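Side-chain contacts in periplasmic beta-glucosidase (Pseudomonas aeruginosa, PDB 6R5T), which probably hydrolyses terminal, non-reducing beta-D-glucosyl residues with release of beta-D-glucose, as a family 3 glycoside hydrolase: residues A[50-53]-A[57-60]; A[36-41]-A[62-67]. The protein carries 1 engineered substitution. One frame throughout, in Å; residues are numbered along the deposited sequence.

Contact 1. Residues A[50-53]-A[57-60]; sequences FNTV and DIRA. With GAL (beta-D-galactopyranose), chain C.
The beta-alpha turn that follows strand 48-50 of the TIM barrel folds back on the start of helix 55-65, and Thr-52 makes most of the contact with Asp-57 and Ile-58. The CA-CB bond of Thr-52 points toward the helix. Chi1 of -67° sets Thr-52 OG1 beside the backbone N, which leaves the methyl CG2 anti to that N and facing the helix. CG2 touches the methylene of the aspartate, 3.6 Å from Asp-57 CB. It also lies 3.8 Å from Ile-58 CG1, where the two side chains run past each other in opposite directions. The isoleucine arm is extended (chi2 176°) and brings CD1 up to the backbone of the turn. Ile-58 CD1 comes to 3.4 Å from Thr-52 O, a van der Waals touch, and stays 4.1 Å from Val-53 CA. The same side chain also touches His-76 of strand 75-78 and Leu-334.

The polar link is made by one water. It accepts from Val-53 N at 2.9 Å and donates to Asp-57 OD2 at 2.9 Å. The same carboxylate oxygen has a weak hydrogen bond with Thr-54 OG1, a second tie between the turn and the first turn of the helix.

At the strand end the turn faces sugar. Asn-51 ND2 donates to O3 of the bound galactose at 2.8 Å, with an N-H...O angle of 156°. Phe-50 CE2 lies 3.3 Å from galactose O2, and the ring is oblique to that atom. Glu-486 OE1, from the C-terminal domain range, is also hydrogen-bonded to this galactose. Both Phe-50 and Asn-51 belong to the glycan pocket. Ligand-binding residues at the C-terminal ends of the strands are characteristic of a TIM barrel; here the turn that carries them also packs on the helix that follows.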
# COMPACT_ATOMS: atom_id res chain seq x y z
N PHE A 50 -19.19 -18.88 23.12
CA PHE A 50 -17.71 -18.78 23.01
C PHE A 50 -17.17 -18.16 24.30
O PHE A 50 -17.90 -17.44 25.00
CB PHE A 50 -17.28 -18.03 21.76
CG PHE A 50 -17.63 -16.57 21.67
CD1 PHE A 50 -18.92 -16.17 21.36
CD2 PHE A 50 -16.69 -15.58 21.89
CE1 PHE A 50 -19.29 -14.86 21.25
CE2 PHE A 50 -17.07 -14.24 21.82
CZ PHE A 50 -18.35 -13.88 21.49
N ASN A 51 -15.89 -18.45 24.55
CA ASN A 51 -15.08 -17.89 25.67
C ASN A 51 -15.46 -18.50 27.02
O ASN A 51 -14.94 -17.97 28.02
CB ASN A 51 -15.18 -16.36 25.70
CG ASN A 51 -14.33 -15.66 24.66
OD1 ASN A 51 -13.54 -16.30 23.98
ND2 ASN A 51 -14.54 -14.36 24.50
N THR A 52 -16.21 -19.60 27.08
CA THR A 52 -16.36 -20.42 28.32
C THR A 52 -15.52 -21.67 28.13
O THR A 52 -15.77 -22.39 27.16
CB THR A 52 -17.84 -20.73 28.59
OG1 THR A 52 -18.47 -19.49 28.90
CG2 THR A 52 -18.04 -21.76 29.66
N VAL A 53 -14.51 -21.93 28.98
CA VAL A 53 -13.39 -22.81 28.54
C VAL A 53 -12.95 -23.85 29.58
O VAL A 53 -11.84 -24.37 29.44
CB VAL A 53 -12.17 -21.95 28.14
CG1 VAL A 53 -12.58 -20.99 27.02
CG2 VAL A 53 -11.61 -21.22 29.33
N ASP A 57 -17.59 -25.20 33.91
CA ASP A 57 -18.35 -24.04 33.38
C ASP A 57 -19.12 -24.45 32.13
O ASP A 57 -20.32 -24.06 32.00
CB ASP A 57 -17.42 -22.90 33.01
CG ASP A 57 -16.77 -22.23 34.19
OD1 ASP A 57 -17.38 -22.27 35.28
OD2 ASP A 57 -15.67 -21.66 33.98
N ILE A 58 -18.49 -25.26 31.29
CA ILE A 58 -19.16 -25.77 30.06
C ILE A 58 -20.26 -26.76 30.46
O ILE A 58 -21.37 -26.71 29.88
CB ILE A 58 -18.15 -26.37 29.08
CG1 ILE A 58 -17.22 -25.27 28.54
CG2 ILE A 58 -18.89 -27.09 27.97
CD1 ILE A 58 -16.11 -25.79 27.63
N ARG A 59 -19.97 -27.67 31.39
CA ARG A 59 -21.02 -28.62 31.84
C ARG A 59 -22.23 -27.82 32.34
O ARG A 59 -23.39 -28.26 32.08
CB ARG A 59 -20.47 -29.50 32.98
CG ARG A 59 -19.63 -30.69 32.58
CD ARG A 59 -19.48 -31.64 33.78
NE ARG A 59 -20.72 -32.41 33.87
CZ ARG A 59 -20.97 -33.55 33.26
NH1 ARG A 59 -20.05 -34.20 32.58
NH2 ARG A 59 -22.16 -34.10 33.41
N ALA A 60 -22.03 -26.76 33.13
CA ALA A 60 -23.12 -25.96 33.73
C ALA A 60 -24.01 -25.36 32.62
O ALA A 60 -25.26 -25.38 32.73
CB ALA A 60 -22.55 -24.88 34.63
C1 GAL C . -13.49 -11.01 19.81
C2 GAL C . -13.18 -12.17 20.78
C3 GAL C . -13.10 -11.59 22.20
C4 GAL C . -12.01 -10.50 22.22
C5 GAL C . -12.34 -9.46 21.13
C6 GAL C . -11.24 -8.41 20.99
O2 GAL C . -14.20 -13.15 20.69
O3 GAL C . -12.73 -12.67 23.09
O4 GAL C . -10.78 -11.19 21.90
O5 GAL C . -12.44 -10.06 19.79
O6 GAL C . -11.58 -7.51 19.91
O HOH W 1 -14.59 -20.51 31.51

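Contact 2. Residues A[36-41]-A[62-67]; sequences ALMADI and QDQVRH
With chi1 at -63°, Ile-41 CG1 sits beside its backbone N and the branch methyl CG2 is anti to that N; CG2 meets Gln-64 and Val-65. It is shared by two partners. Gln-64 CB is 3.5 Å from Ile-41 CG2, with the two side chains crossing at about a right angle. Val-65 CG2 is 3.8 Å from the same isoleucine CG2, and here apolar side chains meet at their methyl branches.

Met-38 lies one turn earlier on helix 34-42. Its chain is bent at both later torsions, with chi2 at -103°. The bend lays its end against the stem of the glutamine: Met-38 CE is 3.5 Å from Gln-64 CG, and Met-38 SD is 4.0 Å from that carbon. The glutamine thus offers its CB to the isoleucine and its CG to the methionine.

Gln-64 is bent as well (chi2 -48°), and its amide has partners at both ends. NE2 is hydrogen-bonded to the carbonyl of Ala-60, one turn back on its own helix. OE1 is hydrogen-bonded to Arg-42 NH1, at the end of the facing helix. The aliphatic stem therefore packs on helix 34-42 while the amide bridges the two helices. These bonds should limit the rotation of the amide.

Met-61, on the same helix as Gln-64, touches both Met-38 and Ile-41 and extends the apolar seam. The backbones are close here, with 6.0 Å between Ile-41 CA and Val-65 CA. Asp-40 forms a salt bridge with Arg-24, and Gln-62 OE1 is hydrogen-bonded to Leu-74 N just before strand 75-78. Packing between successive helices is characteristic of the outer helical layer of a TIM barrel.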
# COMPACT_ATOMS: atom_id res chain seq x y z
N ALA A 36 -28.71 -14.30 33.00
CA ALA A 36 -29.60 -14.01 31.85
C ALA A 36 -29.28 -15.00 30.73
O ALA A 36 -30.21 -15.55 30.11
CB ALA A 36 -29.44 -12.58 31.37
N LEU A 37 -28.01 -15.29 30.51
CA LEU A 37 -27.62 -16.24 29.45
C LEU A 37 -28.14 -17.65 29.80
O LEU A 37 -28.69 -18.34 28.92
CB LEU A 37 -26.10 -16.20 29.33
CG LEU A 37 -25.55 -16.75 28.03
CD1 LEU A 37 -24.11 -16.25 27.79
CD2 LEU A 37 -25.60 -18.26 28.06
N MET A 38 -28.00 -18.07 31.04
CA MET A 38 -28.48 -19.39 31.48
C MET A 38 -30.00 -19.47 31.26
O MET A 38 -30.47 -20.51 30.78
CB MET A 38 -28.21 -19.60 32.97
CG MET A 38 -26.83 -19.29 33.42
SD MET A 38 -25.91 -20.79 33.66
CE MET A 38 -25.81 -21.18 31.93
N ALA A 39 -30.75 -18.42 31.54
CA ALA A 39 -32.22 -18.42 31.35
C ALA A 39 -32.51 -18.53 29.85
O ALA A 39 -33.42 -19.26 29.46
CB ALA A 39 -32.85 -17.17 31.92
N ASP A 40 -31.71 -17.87 29.03
CA ASP A 40 -31.92 -17.94 27.56
C ASP A 40 -31.63 -19.34 27.07
O ASP A 40 -32.34 -19.80 26.16
CB ASP A 40 -31.11 -16.88 26.82
CG ASP A 40 -31.73 -15.50 26.82
OD1 ASP A 40 -32.83 -15.33 27.40
OD2 ASP A 40 -31.11 -14.59 26.24
N ILE A 41 -30.61 -20.01 27.58
CA ILE A 41 -30.33 -21.41 27.17
C ILE A 41 -31.54 -22.28 27.53
O ILE A 41 -31.97 -23.08 26.69
CB ILE A 41 -29.05 -21.94 27.81
CG1 ILE A 41 -27.81 -21.14 27.35
CG2 ILE A 41 -28.93 -23.43 27.56
CD1 ILE A 41 -26.61 -21.40 28.25
N GLN A 62 -24.29 -26.67 29.43
CA GLN A 62 -24.93 -27.82 28.73
C GLN A 62 -26.08 -28.35 29.61
O GLN A 62 -27.13 -28.80 29.07
CB GLN A 62 -23.88 -28.88 28.44
CG GLN A 62 -24.20 -29.82 27.30
CD GLN A 62 -24.25 -29.16 25.93
OE1 GLN A 62 -25.24 -28.55 25.60
NE2 GLN A 62 -23.22 -29.33 25.09
N ASP A 63 -25.92 -28.26 30.94
CA ASP A 63 -26.97 -28.71 31.88
C ASP A 63 -28.26 -27.90 31.67
O ASP A 63 -29.33 -28.46 31.93
CB ASP A 63 -26.53 -28.62 33.33
CG ASP A 63 -25.53 -29.68 33.76
OD1 ASP A 63 -25.31 -30.70 33.07
OD2 ASP A 63 -24.95 -29.47 34.80
N GLN A 64 -28.17 -26.63 31.29
CA GLN A 64 -29.35 -25.76 31.16
C GLN A 64 -30.20 -26.23 29.98
O GLN A 64 -31.41 -25.93 29.97
CB GLN A 64 -28.98 -24.30 30.99
CG GLN A 64 -28.11 -23.79 32.13
CD GLN A 64 -28.68 -24.17 33.47
OE1 GLN A 64 -29.82 -23.80 33.77
NE2 GLN A 64 -27.93 -24.95 34.25
N VAL A 65 -29.59 -26.88 28.99
CA VAL A 65 -30.31 -27.36 27.78
C VAL A 65 -31.42 -28.33 28.16
O VAL A 65 -32.45 -28.34 27.48
CB VAL A 65 -29.31 -27.99 26.80
CG1 VAL A 65 -29.98 -28.78 25.73
CG2 VAL A 65 -28.42 -26.92 26.20
N ARG A 66 -31.19 -29.15 29.18
CA ARG A 66 -32.17 -30.17 29.63
C ARG A 66 -33.50 -29.49 29.95
O ARG A 66 -34.53 -30.21 30.02
CB ARG A 66 -31.66 -30.90 30.88
CG ARG A 66 -30.36 -31.68 30.72
CD ARG A 66 -30.33 -32.92 31.64
NE ARG A 66 -29.24 -33.10 32.61
CZ ARG A 66 -29.21 -32.59 33.84
NH1 ARG A 66 -30.17 -31.76 34.24
NH2 ARG A 66 -28.21 -32.87 34.66
N HIS A 67 -33.54 -28.17 30.21
CA HIS A 67 -34.78 -27.47 30.61
C HIS A 67 -35.54 -26.91 29.40
O HIS A 67 -36.64 -26.41 29.58
CB HIS A 67 -34.52 -26.35 31.62
CG HIS A 67 -33.95 -26.84 32.90
ND1 HIS A 67 -34.68 -27.59 33.82
CD2 HIS A 67 -32.70 -26.72 33.42
CE1 HIS A 67 -33.91 -27.89 34.84
NE2 HIS A 67 -32.69 -27.36 34.63

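Both contacts use helix 55-65, and their centres lie about 12 Å apart. Contact 1 holds the early part of the helix to the turn before it. Contact 2 holds the later part to helix 34-42. Contact 1 is partly buried and mixed in chemistry: methyl packing, a water bridge and, from the same turn, direct binding of galactose. Contact 2 is buried and essentially apolar across its two segments, with 208 Å² of surface covered against 157 Å². It lies farther from the chain's centre and away from the glycan pocket. Residues 57-60 and 62-67 follow each other along the chain, so one helix is held at two places.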